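Local coordinates for ribosomal-protein-serine acetyltransferase, putative (Vibrio cholerae O1 biovar eltor, PDB 2FCK), which is of unproven function but may transfer an acetyl group to the N-terminal serine or alanine of a protein, possibly a ribosomal one, at residues 13-18 against 73-78; 84-89 against 102-107; 156-161 against 176-181. One frame throughout, in Å; residues are numbered along the deposited sequence. Where two conformers were deposited one is given.

Contact 1: 13-18 against 73-78; sequences QRLQLR and FGVFER
Backbone pairing places strand 15-18 antiparallel to strand 73-77, in the N-terminal antiparallel part of the GNAT sheet. Gln16 and Phe76 form a hydrogen-bonded pair in which Gln16 N reaches Phe76 O at 2.8 Å and Phe76 N returns a bond to Gln16 O, each donor lying in the plane of the carbonyl it meets. Arg18 N to Gly74 O (3.1 Å) continues the register, while the return bond from Gly74 N to Arg18 O is weak. At the other end Arg78 N is bound to Arg14 O at 2.8 Å, and the Arg78 side chain, bent at chi3, brings NH1 to Gln13 O at 3.1 Å.

The polar and aromatic part lies on the face carrying Gln16, Arg18 and Phe76. Arg18 has CG in the crowded position between the backbone N and the carbonyl carbon (chi1 56°), then runs extended to NE, so that its guanidinium settles flat on the Phe76 ring with planes 12° apart. Arg18 CZ stands 3.6 Å from the centroid of the Phe76 ring, over the face, in a stacked cation-pi contact. Arg18 NE donates to Gln16 OE1 at 2.9 Å within the guanidinium plane, although it approaches from well above the amide plane. Glu24 forms a salt bridge to Arg18 NH2.

Apolar contacts occupy the opposite face, toward helix 114-129: Leu15 CD1 meets Val75 CG1 at 3.8 Å, and Leu17 lies alongside Val75. Beyond them Leu17 CB touches Phe73 CD2 at 3.8 Å, at the rim of a ring that also meets Trp65 edge-to-face.

With one face against a ring, NE bonded to Gln16 and NH2 paired with Glu24, the Arg18 guanidinium is fixed in both tilt and rotation, and its positive charge is probably well stabilised.

Contact 2: 84-89 against 102-107; sequences VGMVAI and GYWIGD. With NO3 (nitrate ion), chain C.
The hairpin of strands 83-93 and 98-105 forms the middle of the GNAT sheet, and residues 84-89 and 102-107 are its paired arms at the end where the second strand passes into a helix. Met86 and Trp104 are a hydrogen-bonded pair, with Met86 N 2.9 Å from Trp104 O and approaching nearly along the C=O axis. Ala88 N to Gly102 O, at 2.8 Å, belongs to the next such pair. Gly106 N closes the register on Val84 O at 3.0 Å, an almost straight bond (175°), with Gly106 at the N-cap position of a short helix.

On the face carrying Met86 and Trp104, the indole takes the crowded chi1 position (49°), which swings it back over the neighbouring strand. Met86, modelled as selenomethionine, runs alongside it: CB sits over the face of the five-membered ring as a CH-pi contact, CG approaches Trp104 CZ2 to 3.4 Å, and SE makes an oblique Met-aromatic contact 4.6 Å from the centroid of the six-membered ring. Gly85 CA lies against the same indole face as Met86 CB, opposite Trp104 CE3 and CZ3, with backbone angles that a residue bearing a CB would not readily take.

In GNAT enzymes the strand corresponding to 98-105 lines the acetyl-CoA cleft and offers it backbone N-H groups. Here Ile105 N, pointing away from strand 83-93, donates to nitrate O1 at 2.9 Å, again at 175°. The ion, probably from the crystallisation liquor, occupies a position consistent with that cleft. Nitrate O2 reaches the edge of the Tyr103 ring, 3.4 Å from CE1, whereas Tyr103 OH bonds to Ser146 O. On the face toward helix 114-129, Val87 CG1 touches Tyr103 CB at 3.8 Å.

Contact 3: 156-161 against 176-181; sequences NREQLA and VFSLIP. With NO3 (nitrate ion), chain F.
Glu158 has CG anti to its carbonyl carbon (chi1 -65°) and an extended chain beyond, while Ser178 holds OG in the crowded position between N and C (chi1 72°); together these torsions bring the carboxylate over the serine. Ser178 OG donates to Glu158 OE2 at 3.0 Å, approaching from above the carboxylate plane (52° out of it). A water also bonds to the serine: it gives a hydrogen to Ser178 OG at 2.7 Å and accepts one from Asn156 ND2 at 2.7 Å.

The backbones pair antiparallel, joining the C-terminal strands 156-164 and 170-179 at the end of the sheet, beside the second subunit. Asn156 N bonds to Ser178 O at 2.8 Å, and Glu158 N to Val176 O at 2.7 Å. Val176 N meets Gln159 O at 2.8 Å, so two residues, Glu158 and Gln159, face one: a beta bulge.

On the other face Arg157 CB leans on Phe177 CE1 at 3.6 Å, the ring being buried against helix 144-152. Beyond it, Arg157 NH1 donates to O1 of a nitrate, probably from the crystallisation liquor, at 3.1 Å, with a second, weak bond to O3.

Gln159 and Glu158 pack against Glu158 and Gln159 of the second subunit. Because Glu158 OE1 is in a salt bridge with Arg134 while OE2 takes the serine hydrogen, the carboxylate at this subunit boundary is probably ionised.

In the fold
All three contacts belong to one mixed sheet. Contacts 1 and 2, with centres about 11 Å apart, are directly joined because strands 71-77 and 83-93 are neighbours: Val75 N and Gly85 O, 2.8 Å apart, form one of their probable hydrogen bonds, and Leu17 CD2 packs on Val87 CG2. Contact 3 lies across the chain's centre from contact 1, about 26 Å between centres and about 13 Å between nearest atoms. Strand 134-139 bridges it to contact 2, pairing parallel with 98-105 and antiparallel with 170-179; contacts 2 and 3 approach to about 6 Å at nearest atoms. The nitrate on Ile105 N is consistent with contact 2 bordering the acetyl-CoA cleft, as in other GNAT enzymes, whereas contact 3 meets the second subunit.

Contact 1: 13-18 against 73-78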
loop_
_atom_site.group_PDB
_atom_site.type_symbol
_atom_site.label_atom_id
_atom_site.label_comp_id
_atom_site.label_asym_id
_atom_site.label_seq_id
_atom_site.Cartn_x
_atom_site.Cartn_y
_atom_site.Cartn_z
ATOM N N GLN A 13 6.685 -21.779 -19.648
ATOM C CA GLN A 13 7.237 -22.967 -20.319
ATOM C C GLN A 13 7.400 -24.157 -19.357
ATOM O O GLN A 13 7.029 -25.321 -19.675
ATOM C CB GLN A 13 8.593 -22.622 -20.963
ATOM C CG GLN A 13 9.193 -23.849 -21.626
ATOM C CD GLN A 13 10.662 -23.705 -21.968
ATOM O OE1 GLN A 13 11.301 -22.705 -21.666
ATOM N NE2 GLN A 13 11.222 -24.762 -22.553
ATOM N N ARG A 14 7.942 -23.871 -18.177
ATOM C CA ARG A 14 8.296 -24.939 -17.239
ATOM C C ARG A 14 7.441 -25.029 -15.965
ATOM O O ARG A 14 7.508 -26.041 -15.252
ATOM C CB ARG A 14 9.769 -24.832 -16.869
ATOM C CG ARG A 14 10.733 -24.918 -18.080
ATOM C CD ARG A 14 12.143 -24.778 -17.601
ATOM N NE ARG A 14 12.417 -23.443 -17.067
ATOM C CZ ARG A 14 13.582 -23.076 -16.543
ATOM N NH1 ARG A 14 13.760 -21.837 -16.089
ATOM N NH2 ARG A 14 14.599 -23.958 -16.504
ATOM N N LEU A 15 6.632 -23.995 -15.718
ATOM C CA LEU A 15 5.978 -23.783 -14.402
ATOM C C LEU A 15 4.484 -23.520 -14.487
ATOM O O LEU A 15 3.973 -22.998 -15.494
ATOM C CB LEU A 15 6.664 -22.625 -13.600
ATOM C CG LEU A 15 8.167 -22.703 -13.439
ATOM C CD1 LEU A 15 8.707 -21.378 -12.797
ATOM C CD2 LEU A 15 8.581 -23.979 -12.666
ATOM N N GLN A 16 3.792 -23.872 -13.402
ATOM C CA GLN A 16 2.364 -23.669 -13.298
ATOM C C GLN A 16 2.160 -22.931 -11.990
ATOM O O GLN A 16 2.512 -23.459 -10.926
ATOM C CB GLN A 16 1.659 -25.031 -13.261
ATOM C CG GLN A 16 0.186 -24.949 -13.108
ATOM C CD GLN A 16 -0.401 -26.316 -12.773
ATOM O OE1 GLN A 16 0.073 -27.009 -11.855
ATOM N NE2 GLN A 16 -1.381 -26.733 -13.558
ATOM N N LEU A 17 1.604 -21.727 -12.083
ATOM C CA LEU A 17 1.365 -20.875 -10.921
ATOM C C LEU A 17 -0.135 -20.992 -10.621
ATOM O O LEU A 17 -0.949 -20.627 -11.468
ATOM C CB LEU A 17 1.732 -19.399 -11.232
ATOM C CG LEU A 17 3.217 -19.014 -11.112
ATOM C CD1 LEU A 17 4.113 -19.820 -12.102
ATOM C CD2 LEU A 17 3.299 -17.534 -11.417
ATOM N N ARG A 18 -0.496 -21.433 -9.413
ATOM C CA ARG A 18 -1.905 -21.680 -9.072
ATOM C C ARG A 18 -2.092 -21.779 -7.564
ATOM O O ARG A 18 -1.115 -21.879 -6.810
ATOM C CB ARG A 18 -2.364 -23.001 -9.715
ATOM C CG ARG A 18 -1.510 -24.245 -9.334
ATOM C CD ARG A 18 -2.276 -25.514 -9.697
ATOM N NE ARG A 18 -1.509 -26.729 -9.467
ATOM C CZ ARG A 18 -1.487 -27.386 -8.311
ATOM N NH1 ARG A 18 -2.138 -26.894 -7.258
ATOM N NH2 ARG A 18 -0.781 -28.508 -8.205
ATOM N N PHE A 73 0.273 -17.622 -5.139
ATOM C CA PHE A 73 0.409 -18.713 -6.080
ATOM C C PHE A 73 1.482 -19.687 -5.631
ATOM O O PHE A 73 2.665 -19.305 -5.436
ATOM C CB PHE A 73 0.861 -18.208 -7.451
ATOM C CG PHE A 73 -0.112 -17.274 -8.124
ATOM C CD1 PHE A 73 -0.086 -15.903 -7.849
ATOM C CD2 PHE A 73 -0.982 -17.764 -9.120
ATOM C CE1 PHE A 73 -0.955 -15.022 -8.505
ATOM C CE2 PHE A 73 -1.853 -16.876 -9.771
ATOM C CZ PHE A 73 -1.836 -15.522 -9.474
ATOM N N GLY A 74 1.109 -20.956 -5.500
ATOM C CA GLY A 74 2.143 -21.985 -5.464
ATOM C C GLY A 74 2.800 -22.065 -6.845
ATOM O O GLY A 74 2.137 -21.940 -7.899
ATOM N N VAL A 75 4.093 -22.301 -6.854
ATOM C CA VAL A 75 4.802 -22.475 -8.127
ATOM C C VAL A 75 5.143 -23.950 -8.273
ATOM O O VAL A 75 5.928 -24.478 -7.476
ATOM C CB VAL A 75 6.095 -21.597 -8.172
ATOM C CG1 VAL A 75 6.888 -21.806 -9.524
ATOM C CG2 VAL A 75 5.746 -20.094 -7.979
ATOM N N PHE A 76 4.522 -24.600 -9.271
ATOM C CA PHE A 76 4.720 -26.021 -9.508
ATOM C C PHE A 76 5.461 -26.282 -10.816
ATOM O O PHE A 76 5.139 -25.710 -11.849
ATOM C CB PHE A 76 3.384 -26.733 -9.562
ATOM C CG PHE A 76 2.608 -26.686 -8.287
ATOM C CD1 PHE A 76 1.765 -25.610 -8.011
ATOM C CD2 PHE A 76 2.697 -27.737 -7.363
ATOM C CE1 PHE A 76 1.020 -25.576 -6.824
ATOM C CE2 PHE A 76 1.951 -27.702 -6.161
ATOM C CZ PHE A 76 1.115 -26.626 -5.891
ATOM N N GLU A 77 6.425 -27.199 -10.753
ATOM C CA GLU A 77 7.139 -27.643 -11.930
ATOM C C GLU A 77 6.152 -28.461 -12.755
ATOM O O GLU A 77 5.474 -29.350 -12.241
ATOM C CB GLU A 77 8.345 -28.475 -11.468
ATOM C CG GLU A 77 9.320 -28.900 -12.517
ATOM C CD GLU A 77 10.540 -29.504 -11.847
ATOM O OE1 GLU A 77 10.371 -30.414 -10.997
ATOM O OE2 GLU A 77 11.655 -29.044 -12.130
ATOM N N ARG A 78 6.020 -28.122 -14.031
ATOM C CA ARG A 78 4.915 -28.616 -14.817
ATOM C C ARG A 78 5.067 -30.126 -15.020
ATOM O O ARG A 78 4.106 -30.844 -14.905
ATOM C CB ARG A 78 4.830 -27.911 -16.171
ATOM C CG ARG A 78 4.335 -26.487 -16.114
ATOM C CD ARG A 78 4.281 -25.855 -17.488
ATOM N NE ARG A 78 3.189 -26.427 -18.284
ATOM C CZ ARG A 78 3.043 -26.252 -19.597
ATOM N NH1 ARG A 78 3.948 -25.565 -20.282
ATOM N NH2 ARG A 78 1.998 -26.805 -20.230
#

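Contact 2: 84-89 against 102-107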
loop_
_atom_site.group_PDB
_atom_site.type_symbol
_atom_site.label_atom_id
_atom_site.label_comp_id
_atom_site.label_asym_id
_atom_site.label_seq_id
_atom_site.Cartn_x
_atom_site.Cartn_y
_atom_site.Cartn_z
ATOM N N VAL A 84 7.837 -25.765 -5.934
ATOM C CA VAL A 84 9.211 -25.197 -5.820
ATOM C C VAL A 84 9.296 -23.900 -5.043
ATOM O O VAL A 84 10.393 -23.415 -4.708
ATOM C CB VAL A 84 9.906 -24.986 -7.218
ATOM C CG1 VAL A 84 9.856 -26.268 -8.026
ATOM C CG2 VAL A 84 9.281 -23.840 -7.975
ATOM N N GLY A 85 8.124 -23.347 -4.715
ATOM C CA GLY A 85 8.087 -22.051 -4.042
ATOM C C GLY A 85 6.753 -21.360 -4.231
ATOM O O GLY A 85 5.743 -22.013 -4.595
HETATM N N MSE A 86 6.736 -20.054 -3.960
HETATM C CA MSE A 86 5.495 -19.269 -4.104
HETATM C C MSE A 86 5.862 -17.879 -4.602
HETATM O O MSE A 86 6.954 -17.354 -4.303
HETATM C CB MSE A 86 4.761 -19.184 -2.777
HETATM C CG MSE A 86 4.169 -20.519 -2.328
HETATM SE SE MSE A 86 3.036 -20.217 -0.739
HETATM C CE MSE A 86 1.429 -19.701 -1.730
ATOM N N VAL A 87 4.958 -17.297 -5.376
ATOM C CA VAL A 87 5.019 -15.879 -5.713
ATOM C C VAL A 87 3.643 -15.322 -5.385
ATOM O O VAL A 87 2.626 -16.016 -5.576
ATOM C CB VAL A 87 5.407 -15.628 -7.211
ATOM C CG1 VAL A 87 6.887 -16.082 -7.490
ATOM C CG2 VAL A 87 4.368 -16.272 -8.197
ATOM N N ALA A 88 3.616 -14.108 -4.856
ATOM C CA ALA A 88 2.324 -13.570 -4.422
ATOM C C ALA A 88 2.142 -12.119 -4.725
ATOM O O ALA A 88 3.099 -11.343 -4.601
ATOM C CB ALA A 88 2.153 -13.794 -2.928
ATOM N N ILE A 89 0.890 -11.739 -5.001
ATOM C CA ILE A 89 0.496 -10.331 -4.822
ATOM C C ILE A 89 -0.011 -10.250 -3.381
ATOM O O ILE A 89 -1.045 -10.858 -3.029
ATOM C CB ILE A 89 -0.636 -9.884 -5.780
ATOM C CG1 ILE A 89 -0.234 -10.082 -7.246
ATOM C CG2 ILE A 89 -0.951 -8.382 -5.562
ATOM C CD1 ILE A 89 -1.390 -10.081 -8.233
ATOM N N GLY A 102 5.485 -10.509 -3.104
ATOM C CA GLY A 102 6.386 -11.268 -2.267
ATOM C C GLY A 102 6.629 -12.594 -2.951
ATOM O O GLY A 102 5.940 -12.941 -3.914
ATOM N N TYR A 103 7.623 -13.325 -2.479
ATOM C CA TYR A 103 7.944 -14.615 -3.065
ATOM C C TYR A 103 8.951 -15.362 -2.188
ATOM O O TYR A 103 9.641 -14.744 -1.346
ATOM C CB TYR A 103 8.569 -14.488 -4.503
ATOM C CG TYR A 103 9.684 -13.432 -4.506
ATOM C CD1 TYR A 103 10.991 -13.786 -4.210
ATOM C CD2 TYR A 103 9.384 -12.103 -4.765
ATOM C CE1 TYR A 103 12.033 -12.777 -4.180
ATOM C CE2 TYR A 103 10.389 -11.095 -4.740
ATOM C CZ TYR A 103 11.683 -11.446 -4.442
ATOM O OH TYR A 103 12.660 -10.451 -4.444
ATOM N N TRP A 104 9.037 -16.665 -2.404
ATOM C CA TRP A 104 10.116 -17.432 -1.796
ATOM C C TRP A 104 10.321 -18.640 -2.682
ATOM O O TRP A 104 9.383 -19.234 -3.156
ATOM C CB TRP A 104 9.836 -17.780 -0.325
ATOM C CG TRP A 104 8.506 -18.375 -0.004
ATOM C CD1 TRP A 104 7.418 -17.740 0.463
ATOM C CD2 TRP A 104 8.163 -19.761 -0.112
ATOM N NE1 TRP A 104 6.391 -18.651 0.670
ATOM C CE2 TRP A 104 6.831 -19.898 0.326
ATOM C CE3 TRP A 104 8.868 -20.902 -0.520
ATOM C CZ2 TRP A 104 6.176 -21.141 0.358
ATOM C CZ3 TRP A 104 8.234 -22.135 -0.478
ATOM C CH2 TRP A 104 6.893 -22.239 -0.053
ATOM N N ILE A 105 11.577 -18.941 -2.999
ATOM C CA ILE A 105 11.831 -20.028 -3.926
ATOM C C ILE A 105 12.942 -20.873 -3.300
ATOM O O ILE A 105 13.898 -20.315 -2.759
ATOM C CB ILE A 105 12.341 -19.515 -5.329
ATOM C CG1 ILE A 105 11.348 -18.516 -5.964
ATOM C CG2 ILE A 105 12.645 -20.687 -6.271
ATOM C CD1 ILE A 105 10.086 -19.178 -6.509
ATOM N N GLY A 106 12.768 -22.191 -3.362
ATOM C CA GLY A 106 13.740 -23.113 -2.803
ATOM C C GLY A 106 15.057 -22.962 -3.534
ATOM O O GLY A 106 15.096 -22.817 -4.762
ATOM N N ASP A 107 16.120 -22.983 -2.728
ATOM C CA ASP A 107 17.503 -22.856 -3.072
ATOM C C ASP A 107 17.868 -23.620 -4.396
ATOM O O ASP A 107 18.422 -23.035 -5.343
ATOM C CB ASP A 107 18.315 -23.311 -1.805
ATOM C CG ASP A 107 17.608 -22.901 -0.410
ATOM O OD1 ASP A 107 18.313 -22.576 0.599
ATOM O OD2 ASP A 107 16.349 -22.881 -0.280
HETATM N N NO3 C . 13.755 -16.337 -2.622
HETATM O O1 NO3 C . 13.657 -17.424 -1.762
HETATM O O2 NO3 C . 13.532 -15.068 -2.126
HETATM O O3 NO3 C . 14.055 -16.487 -3.966
#

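Contact 3: 156-161 against 176-181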
loop_
_atom_site.group_PDB
_atom_site.type_symbol
_atom_site.label_atom_id
_atom_site.label_comp_id
_atom_site.label_asym_id
_atom_site.label_seq_id
_atom_site.Cartn_x
_atom_site.Cartn_y
_atom_site.Cartn_z
ATOM N N ASN A 156 14.370 -2.169 -9.309
ATOM C CA ASN A 156 15.328 -1.151 -8.923
ATOM C C ASN A 156 15.289 -0.954 -7.422
ATOM O O ASN A 156 14.225 -0.756 -6.848
ATOM C CB ASN A 156 14.999 0.160 -9.630
ATOM C CG ASN A 156 15.230 0.063 -11.139
ATOM O OD1 ASN A 156 16.271 -0.418 -11.606
ATOM N ND2 ASN A 156 14.237 0.493 -11.906
ATOM N N ARG A 157 16.445 -0.991 -6.786
ATOM C CA ARG A 157 16.449 -0.772 -5.343
ATOM C C ARG A 157 16.176 0.675 -5.026
ATOM O O ARG A 157 16.740 1.590 -5.665
ATOM C CB ARG A 157 17.805 -1.209 -4.772
ATOM C CG ARG A 157 17.962 -0.934 -3.294
ATOM C CD ARG A 157 19.425 -0.863 -2.942
ATOM N NE ARG A 157 19.706 -1.832 -1.882
ATOM C CZ ARG A 157 19.637 -1.530 -0.587
ATOM N NH1 ARG A 157 19.881 -2.455 0.333
ATOM N NH2 ARG A 157 19.322 -0.305 -0.222
ATOM N N GLU A 158 15.310 0.881 -4.034
ATOM C CA GLU A 158 15.098 2.191 -3.479
ATOM C C GLU A 158 15.567 2.115 -2.037
ATOM O O GLU A 158 16.724 1.836 -1.746
ATOM C CB GLU A 158 13.624 2.634 -3.609
ATOM C CG GLU A 158 13.217 2.800 -5.105
ATOM C CD GLU A 158 11.761 3.110 -5.355
ATOM O OE1 GLU A 158 10.991 3.264 -4.384
ATOM O OE2 GLU A 158 11.387 3.227 -6.550
ATOM N N GLN A 159 14.646 2.299 -1.125
ATOM C CA GLN A 159 14.999 2.617 0.213
ATOM C C GLN A 159 15.222 1.427 1.142
ATOM O O GLN A 159 14.701 0.331 0.907
ATOM C CB GLN A 159 13.899 3.514 0.769
ATOM C CG GLN A 159 14.373 4.396 1.844
ATOM C CD GLN A 159 14.925 5.727 1.385
ATOM O OE1 GLN A 159 15.182 6.592 2.210
ATOM N NE2 GLN A 159 15.118 5.899 0.088
ATOM N N LEU A 160 16.008 1.654 2.194
ATOM C CA LEU A 160 15.937 0.829 3.357
ATOM C C LEU A 160 14.913 1.568 4.247
ATOM O O LEU A 160 15.190 2.686 4.715
ATOM C CB LEU A 160 17.291 0.845 4.080
ATOM C CG LEU A 160 17.357 0.060 5.396
ATOM C CD1 LEU A 160 16.965 -1.359 5.168
ATOM C CD2 LEU A 160 18.831 0.104 5.937
ATOM N N ALA A 161 13.773 0.951 4.455
ATOM C CA ALA A 161 12.629 1.615 5.099
ATOM C C ALA A 161 12.327 0.999 6.468
ATOM O O ALA A 161 11.995 -0.186 6.554
ATOM C CB ALA A 161 11.466 1.484 4.197
ATOM N N VAL A 176 13.060 -1.739 -0.052
ATOM C CA VAL A 176 12.028 -1.594 -1.069
ATOM C C VAL A 176 12.660 -1.578 -2.455
ATOM O O VAL A 176 13.564 -0.769 -2.704
ATOM C CB VAL A 176 11.286 -0.240 -0.829
ATOM C CG1 VAL A 176 10.293 0.039 -1.949
ATOM C CG2 VAL A 176 10.667 -0.267 0.573
ATOM N N PHE A 177 12.193 -2.491 -3.315
ATOM C CA PHE A 177 12.537 -2.461 -4.732
ATOM C C PHE A 177 11.266 -2.111 -5.510
ATOM O O PHE A 177 10.156 -2.531 -5.107
ATOM C CB PHE A 177 13.006 -3.854 -5.192
ATOM C CG PHE A 177 14.272 -4.316 -4.541
ATOM C CD1 PHE A 177 15.492 -4.208 -5.195
ATOM C CD2 PHE A 177 14.222 -4.865 -3.252
ATOM C CE1 PHE A 177 16.656 -4.652 -4.579
ATOM C CE2 PHE A 177 15.356 -5.333 -2.613
ATOM C CZ PHE A 177 16.615 -5.191 -3.288
ATOM N N SER A 178 11.423 -1.460 -6.667
ATOM C CA SER A 178 10.287 -1.162 -7.515
ATOM C C SER A 178 10.449 -1.710 -8.927
ATOM O O SER A 178 11.559 -1.904 -9.419
ATOM C CB SER A 178 10.068 0.362 -7.610
ATOM O OG SER A 178 11.097 0.929 -8.401
ATOM N N LEU A 179 9.302 -1.930 -9.559
ATOM C CA LEU A 179 9.238 -2.213 -10.986
ATOM C C LEU A 179 8.188 -1.285 -11.578
ATOM O O LEU A 179 7.109 -1.110 -10.980
ATOM C CB LEU A 179 8.762 -3.668 -11.199
ATOM C CG LEU A 179 9.686 -4.750 -10.668
ATOM C CD1 LEU A 179 8.914 -5.811 -9.912
ATOM C CD2 LEU A 179 10.413 -5.330 -11.808
ATOM N N ILE A 180 8.501 -0.709 -12.741
ATOM C CA ILE A 180 7.519 0.025 -13.520
ATOM C C ILE A 180 7.473 -0.513 -14.945
ATOM O O ILE A 180 8.438 -1.134 -15.401
ATOM C CB ILE A 180 7.738 1.558 -13.537
ATOM C CG1 ILE A 180 8.985 1.936 -14.342
ATOM C CG2 ILE A 180 7.753 2.102 -12.093
ATOM C CD1 ILE A 180 9.271 3.464 -14.396
ATOM N N PRO A 181 6.333 -0.335 -15.624
ATOM C CA PRO A 181 6.293 -0.948 -16.971
ATOM C C PRO A 181 7.300 -0.350 -17.965
ATOM O O PRO A 181 7.745 -1.004 -18.936
ATOM C CB PRO A 181 4.856 -0.705 -17.431
ATOM C CG PRO A 181 4.075 -0.450 -16.207
ATOM C CD PRO A 181 5.037 0.263 -15.264
ATOM O OXT PRO A 181 7.709 0.806 -17.815
HETATM N N NO3 F . 20.694 -2.499 3.642
HETATM O O1 NO3 F . 20.510 -1.218 3.078
HETATM O O2 NO3 F . 21.156 -2.659 4.963
HETATM O O3 NO3 F . 20.417 -3.647 2.891
HETATM O O HOH W 1 11.671 0.907 -11.061
#